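Local coordinates for 6-phosphogluconate dehydrogenase (Decarboxylating) (Geobacter metallireducens, PDB 4E21), which probably catalyses the NADP-dependent oxidative decarboxylation of 6-phosphogluconate in the pentose phosphate pathway, at residues K81-W86 / A107-I112; G133-D138 / K160-R165. One frame throughout, in Å; residues are numbered along the deposited sequence.

Interaction 1 (K81-W86 / A107-I112)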
loop_
_atom_site.group_PDB
_atom_site.type_symbol
_atom_site.label_atom_id
_atom_site.label_comp_id
_atom_site.label_asym_id
_atom_site.label_seq_id
_atom_site.Cartn_x
_atom_site.Cartn_y
_atom_site.Cartn_z
ATOM N N LYS B 81 -28.325 -8.497 44.552
ATOM C CA LYS B 81 -27.123 -7.668 44.678
ATOM C C LYS B 81 -26.009 -8.398 45.415
ATOM O O LYS B 81 -26.301 -9.204 46.287
ATOM C CB LYS B 81 -27.467 -6.375 45.403
ATOM C CG LYS B 81 -28.514 -5.535 44.679
ATOM C CD LYS B 81 -28.865 -4.273 45.465
ATOM C CE LYS B 81 -29.802 -4.597 46.643
ATOM N NZ LYS B 81 -30.243 -3.395 47.370
ATOM N N PRO B 82 -24.728 -8.153 45.044
ATOM C CA PRO B 82 -24.250 -7.316 43.932
ATOM C C PRO B 82 -24.590 -7.971 42.603
ATOM O O PRO B 82 -24.452 -9.180 42.455
ATOM C CB PRO B 82 -22.722 -7.309 44.097
ATOM C CG PRO B 82 -22.408 -8.095 45.319
ATOM C CD PRO B 82 -23.627 -8.906 45.665
ATOM N N ARG B 83 -25.038 -7.181 41.644
ATOM C CA ARG B 83 -25.474 -7.732 40.376
ATOM C C ARG B 83 -24.320 -7.894 39.412
ATOM O O ARG B 83 -23.317 -7.195 39.526
ATOM C CB ARG B 83 -26.505 -6.820 39.744
ATOM C CG ARG B 83 -27.722 -6.655 40.569
ATOM C CD ARG B 83 -28.665 -5.733 39.862
ATOM N NE ARG B 83 -29.922 -5.589 40.569
ATOM C CZ ARG B 83 -30.199 -4.597 41.412
ATOM N NH1 ARG B 83 -29.298 -3.663 41.671
ATOM N NH2 ARG B 83 -31.389 -4.542 41.987
ATOM N N VAL B 84 -24.475 -8.834 38.479
ATOM C CA VAL B 84 -23.614 -8.932 37.301
ATOM C C VAL B 84 -24.450 -8.771 36.028
ATOM O O VAL B 84 -25.246 -9.654 35.685
ATOM C CB VAL B 84 -22.869 -10.257 37.252
ATOM C CG1 VAL B 84 -22.217 -10.455 35.849
ATOM C CG2 VAL B 84 -21.824 -10.276 38.331
ATOM N N VAL B 85 -24.279 -7.644 35.337
ATOM C CA VAL B 85 -25.079 -7.354 34.145
ATOM C C VAL B 85 -24.243 -7.308 32.858
ATOM O O VAL B 85 -23.354 -6.476 32.728
ATOM C CB VAL B 85 -25.848 -6.020 34.280
ATOM C CG1 VAL B 85 -26.750 -5.781 33.043
ATOM C CG2 VAL B 85 -26.647 -5.985 35.584
ATOM N N TRP B 86 -24.551 -8.187 31.908
ATOM C CA TRP B 86 -23.838 -8.249 30.631
ATOM C C TRP B 86 -24.649 -7.591 29.511
ATOM O O TRP B 86 -25.835 -7.898 29.339
ATOM C CB TRP B 86 -23.548 -9.705 30.285
ATOM C CG TRP B 86 -22.489 -9.911 29.245
ATOM C CD1 TRP B 86 -22.566 -9.586 27.915
ATOM C CD2 TRP B 86 -21.205 -10.526 29.432
ATOM N NE1 TRP B 86 -21.411 -9.959 27.271
ATOM C CE2 TRP B 86 -20.558 -10.530 28.178
ATOM C CE3 TRP B 86 -20.534 -11.057 30.541
ATOM C CZ2 TRP B 86 -19.275 -11.044 28.004
ATOM C CZ3 TRP B 86 -19.271 -11.576 30.368
ATOM C CH2 TRP B 86 -18.651 -11.565 29.107
ATOM N N ALA B 107 -24.391 0.410 44.192
ATOM C CA ALA B 107 -22.964 0.292 44.440
ATOM C C ALA B 107 -22.513 -1.180 44.600
ATOM O O ALA B 107 -23.207 -2.006 45.190
ATOM C CB ALA B 107 -22.549 1.146 45.642
ATOM N N ASN B 108 -21.355 -1.494 44.031
ATOM C CA ASN B 108 -20.816 -2.857 44.018
ATOM C C ASN B 108 -21.416 -3.759 42.938
ATOM O O ASN B 108 -20.957 -4.878 42.740
ATOM C CB ASN B 108 -20.871 -3.501 45.419
ATOM C CG ASN B 108 -19.908 -2.818 46.417
ATOM O OD1 ASN B 108 -18.980 -2.087 46.026
ATOM N ND2 ASN B 108 -20.131 -3.051 47.701
ATOM N N ASP B 109 -22.430 -3.278 42.230
ATOM C CA ASP B 109 -22.824 -3.940 40.989
ATOM C C ASP B 109 -21.709 -3.832 39.936
ATOM O O ASP B 109 -20.884 -2.909 39.965
ATOM C CB ASP B 109 -24.108 -3.340 40.411
ATOM C CG ASP B 109 -25.356 -3.758 41.177
ATOM O OD1 ASP B 109 -25.256 -4.609 42.095
ATOM O OD2 ASP B 109 -26.444 -3.232 40.835
ATOM N N ILE B 110 -21.709 -4.786 39.012
ATOM C CA ILE B 110 -20.797 -4.822 37.877
ATOM C C ILE B 110 -21.602 -4.859 36.576
ATOM O O ILE B 110 -22.533 -5.674 36.428
ATOM C CB ILE B 110 -19.942 -6.113 37.904
ATOM C CG1 ILE B 110 -19.065 -6.165 39.145
ATOM C CG2 ILE B 110 -19.091 -6.263 36.615
ATOM C CD1 ILE B 110 -18.344 -7.491 39.303
ATOM N N VAL B 111 -21.235 -3.988 35.637
ATOM C CA VAL B 111 -21.838 -3.955 34.305
ATOM C C VAL B 111 -20.763 -4.271 33.262
ATOM O O VAL B 111 -19.668 -3.703 33.267
ATOM C CB VAL B 111 -22.498 -2.576 34.010
ATOM C CG1 VAL B 111 -23.107 -2.526 32.593
ATOM C CG2 VAL B 111 -23.561 -2.278 35.030
ATOM N N ILE B 112 -21.061 -5.212 32.388
ATOM C CA ILE B 112 -20.116 -5.607 31.368
ATOM C C ILE B 112 -20.637 -5.204 29.995
ATOM O O ILE B 112 -21.782 -5.510 29.664
ATOM C CB ILE B 112 -19.902 -7.115 31.415
ATOM C CG1 ILE B 112 -19.426 -7.507 32.820
ATOM C CG2 ILE B 112 -18.925 -7.572 30.294
ATOM C CD1 ILE B 112 -19.742 -8.921 33.179
#

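Interaction 2 (G133-D138 / K160-R165)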
loop_
_atom_site.group_PDB
_atom_site.type_symbol
_atom_site.label_atom_id
_atom_site.label_comp_id
_atom_site.label_asym_id
_atom_site.label_seq_id
_atom_site.Cartn_x
_atom_site.Cartn_y
_atom_site.Cartn_z
ATOM N N GLY B 133 -20.429 4.014 42.326
ATOM C CA GLY B 133 -19.981 2.814 42.999
ATOM C C GLY B 133 -20.147 1.560 42.159
ATOM O O GLY B 133 -20.083 0.448 42.680
ATOM N N ILE B 134 -20.355 1.739 40.858
ATOM C CA ILE B 134 -20.550 0.609 39.946
ATOM C C ILE B 134 -19.323 0.344 39.066
ATOM O O ILE B 134 -18.783 1.253 38.440
ATOM C CB ILE B 134 -21.784 0.825 39.066
ATOM C CG1 ILE B 134 -23.041 0.806 39.941
ATOM C CG2 ILE B 134 -21.863 -0.256 37.982
ATOM C CD1 ILE B 134 -24.261 1.386 39.282
ATOM N N THR B 135 -18.893 -0.910 39.009
ATOM C CA THR B 135 -17.692 -1.234 38.264
ATOM C C THR B 135 -18.013 -1.607 36.818
ATOM O O THR B 135 -18.786 -2.534 36.542
ATOM C CB THR B 135 -16.823 -2.282 38.975
ATOM O OG1 THR B 135 -16.539 -1.826 40.307
ATOM C CG2 THR B 135 -15.515 -2.454 38.244
ATOM N N TYR B 136 -17.445 -0.841 35.898
ATOM C CA TYR B 136 -17.724 -1.031 34.472
ATOM C C TYR B 136 -16.609 -1.815 33.757
ATOM O O TYR B 136 -15.457 -1.372 33.712
ATOM C CB TYR B 136 -17.950 0.324 33.798
ATOM C CG TYR B 136 -18.538 0.249 32.398
ATOM C CD1 TYR B 136 -19.900 0.003 32.204
ATOM C CD2 TYR B 136 -17.743 0.460 31.270
ATOM C CE1 TYR B 136 -20.446 -0.044 30.930
ATOM C CE2 TYR B 136 -18.286 0.412 29.997
ATOM C CZ TYR B 136 -19.637 0.160 29.840
ATOM O OH TYR B 136 -20.186 0.104 28.586
ATOM N N VAL B 137 -16.974 -2.972 33.199
ATOM C CA VAL B 137 -16.023 -3.890 32.566
ATOM C C VAL B 137 -16.244 -4.033 31.053
ATOM O O VAL B 137 -17.363 -4.305 30.604
ATOM C CB VAL B 137 -16.089 -5.272 33.241
ATOM C CG1 VAL B 137 -15.067 -6.218 32.639
ATOM C CG2 VAL B 137 -15.845 -5.127 34.730
ATOM N N ASP B 138 -15.180 -3.825 30.265
ATOM C CA ASP B 138 -15.268 -3.992 28.811
ATOM C C ASP B 138 -14.739 -5.352 28.373
ATOM O O ASP B 138 -13.663 -5.788 28.788
ATOM C CB ASP B 138 -14.604 -2.839 28.027
ATOM C CG ASP B 138 -13.147 -2.587 28.436
ATOM O OD1 ASP B 138 -12.897 -2.018 29.521
ATOM O OD2 ASP B 138 -12.243 -2.933 27.655
ATOM N N LYS B 160 -9.190 -4.624 38.519
ATOM C CA LYS B 160 -8.816 -5.983 38.877
ATOM C C LYS B 160 -9.867 -6.699 39.743
ATOM O O LYS B 160 -10.284 -7.815 39.422
ATOM C CB LYS B 160 -7.449 -6.015 39.558
ATOM C CG LYS B 160 -6.838 -7.408 39.507
ATOM C CD LYS B 160 -5.325 -7.393 39.600
ATOM C CE LYS B 160 -4.866 -7.186 41.039
ATOM N NZ LYS B 160 -3.587 -7.914 41.337
ATOM N N GLN B 161 -10.304 -6.057 40.824
ATOM C CA GLN B 161 -11.283 -6.670 41.724
ATOM C C GLN B 161 -12.515 -7.219 40.998
ATOM O O GLN B 161 -12.980 -8.314 41.297
ATOM C CB GLN B 161 -11.724 -5.678 42.800
ATOM C CG GLN B 161 -13.170 -5.872 43.265
ATOM C CD GLN B 161 -14.150 -4.783 42.772
ATOM O OE1 GLN B 161 -15.308 -4.753 43.198
ATOM N NE2 GLN B 161 -13.686 -3.886 41.893
ATOM N N ALA B 162 -13.043 -6.455 40.049
ATOM C CA ALA B 162 -14.269 -6.849 39.367
ATOM C C ALA B 162 -14.007 -8.001 38.434
ATOM O O ALA B 162 -14.836 -8.900 38.283
ATOM C CB ALA B 162 -14.857 -5.679 38.595
ATOM N N VAL B 163 -12.846 -7.967 37.794
ATOM C CA VAL B 163 -12.493 -9.004 36.842
ATOM C C VAL B 163 -12.243 -10.339 37.540
ATOM O O VAL B 163 -12.580 -11.411 37.001
ATOM C CB VAL B 163 -11.279 -8.597 35.982
ATOM C CG1 VAL B 163 -10.790 -9.786 35.130
ATOM C CG2 VAL B 163 -11.668 -7.416 35.105
ATOM N N GLU B 164 -11.650 -10.275 38.730
ATOM C CA GLU B 164 -11.493 -11.469 39.561
ATOM C C GLU B 164 -12.842 -12.012 40.027
ATOM O O GLU B 164 -13.090 -13.215 39.949
ATOM C CB GLU B 164 -10.550 -11.209 40.730
ATOM C CG GLU B 164 -9.093 -11.257 40.298
ATOM C CD GLU B 164 -8.157 -10.615 41.299
ATOM O OE1 GLU B 164 -8.644 -10.047 42.307
ATOM O OE2 GLU B 164 -6.929 -10.666 41.065
ATOM N N ARG B 165 -13.725 -11.126 40.473
ATOM C CA ARG B 165 -15.073 -11.543 40.825
ATOM C C ARG B 165 -15.733 -12.239 39.637
ATOM O O ARG B 165 -16.530 -13.161 39.806
ATOM C CB ARG B 165 -15.930 -10.354 41.302
ATOM C CG ARG B 165 -15.751 -9.994 42.783
ATOM C CD ARG B 165 -16.937 -9.169 43.343
ATOM N NE ARG B 165 -16.810 -7.731 43.094
ATOM C CZ ARG B 165 -17.844 -6.897 42.949
ATOM N NH1 ARG B 165 -19.095 -7.352 43.013
ATOM N NH2 ARG B 165 -17.630 -5.605 42.715
#

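Interaction 1 (K81-W86 / A107-I112)
Asp109 meets Arg83 twice, once at the main chain and once at the side chain. Its OD1 takes the backbone N-H of Arg83 (N to OD1 2.6 Å, nearly straight at 175°), approached from above the carboxylate plane. OD2 offers its syn lone pair to Arg83 NH1 at 3.0 Å, a salt bridge lying in the guanidinium plane although the two flat groups stand 81° apart. Ala106 N also bonds OD2, while Arg83 NH2 is spent on Cys76 O. With an alanine in place of this aspartate, the Arg83 N-H and NH1 would probably lose these acceptors, leaving the guanidinium less firmly held. Beyond this pair the strands run parallel: Ile110 N bonds Arg83 O, Val85 N bonds Ile110 O and Ile112 N bonds Val85 O, at 2.6 to 2.9 Å. The backbones of Val84 and Trp86 bond to strand 24-28 on the other side. In Ile112, chi1 of -57° swings CG1 beside the backbone N and leaves CG2 over the centre of the six-membered ring of Trp86, a CH-pi contact 3.8 Å from the centroid. Strands 84-87 and 110-113, joined through helix 94-101, form a beta-alpha-beta unit of the Rossmann-type NAD-binding domain.

Interaction 2 (G133-D138 / K160-R165)
Thr135 and Val137, alternate residues on one face of their strand, point toward the helix 160-165, and Ala162 rests its methyl against both. The Ala162 methyl carbon CB lies 3.3 Å from Thr135 CG2, a close approach, and 4.0 Å from Val137 CG2. Thr135 reaches it because chi1 of -54° turns CG2 anti to the backbone N, leaving OG1 beside that N, on the side of Gln161. There the amide of Gln161 comes in obliquely, but its NE2 stops 3.9 Å from Thr135 OG1, a proximity and not a bond. Val137 divides its two branches: CG2 goes to Ala162, while CG1, anti to the backbone N, reaches Val163 CG2 at a looser 4.4 Å. Ile156 of the adjacent strand 153-157 touches both Val137 and Val163 and extends this apolar patch.

Gln161 and Arg165 are joined within the helix, and the arginine also bonds beyond it. The Gln161 chain bends at chi2, and its OE1 accepts Arg165 NH2 at 2.5 Å, with the donor 38° out of the amide plane and OE1 near the guanidinium plane; a weak second bond comes from Arg165 NE. Arg165 NH1 also bonds Asn108 O, just before strand 110-113. The short segments of helix and strand cross at -69°, and Ala162 makes the closest contact, with larger side chains around it. The arrangement is that of a helix laid steeply across one face of the central sheet, an alpha/beta layer of the Rossmann-type NAD-binding domain.

How the interactions relate
Both interactions belong to one sheet, for strands 110-113 and 135-142 are neighbours in it: Asn108 N probably bonds Gly133 O, and Val111 O probably accepts Val137 N. Interaction 1 works within the sheet plane, so regular backbone bonds dominate and a buried ion pair sits just before the N-terminal ends of the two strands, near exposed Pro82 and Asn108. Interaction 2 works across the sheet face, where buried methyl groups meet and the exposed Gln161 marks its edge; its buried area, 162 Å², is well below the 512 Å² of interaction 1. Arg165 ties the two, bonding Asn108 O and touching Pro82 and Ile110, while Ala162 rests on Ile110. Helix 160-165 packs over strands 110-113 and 135-142.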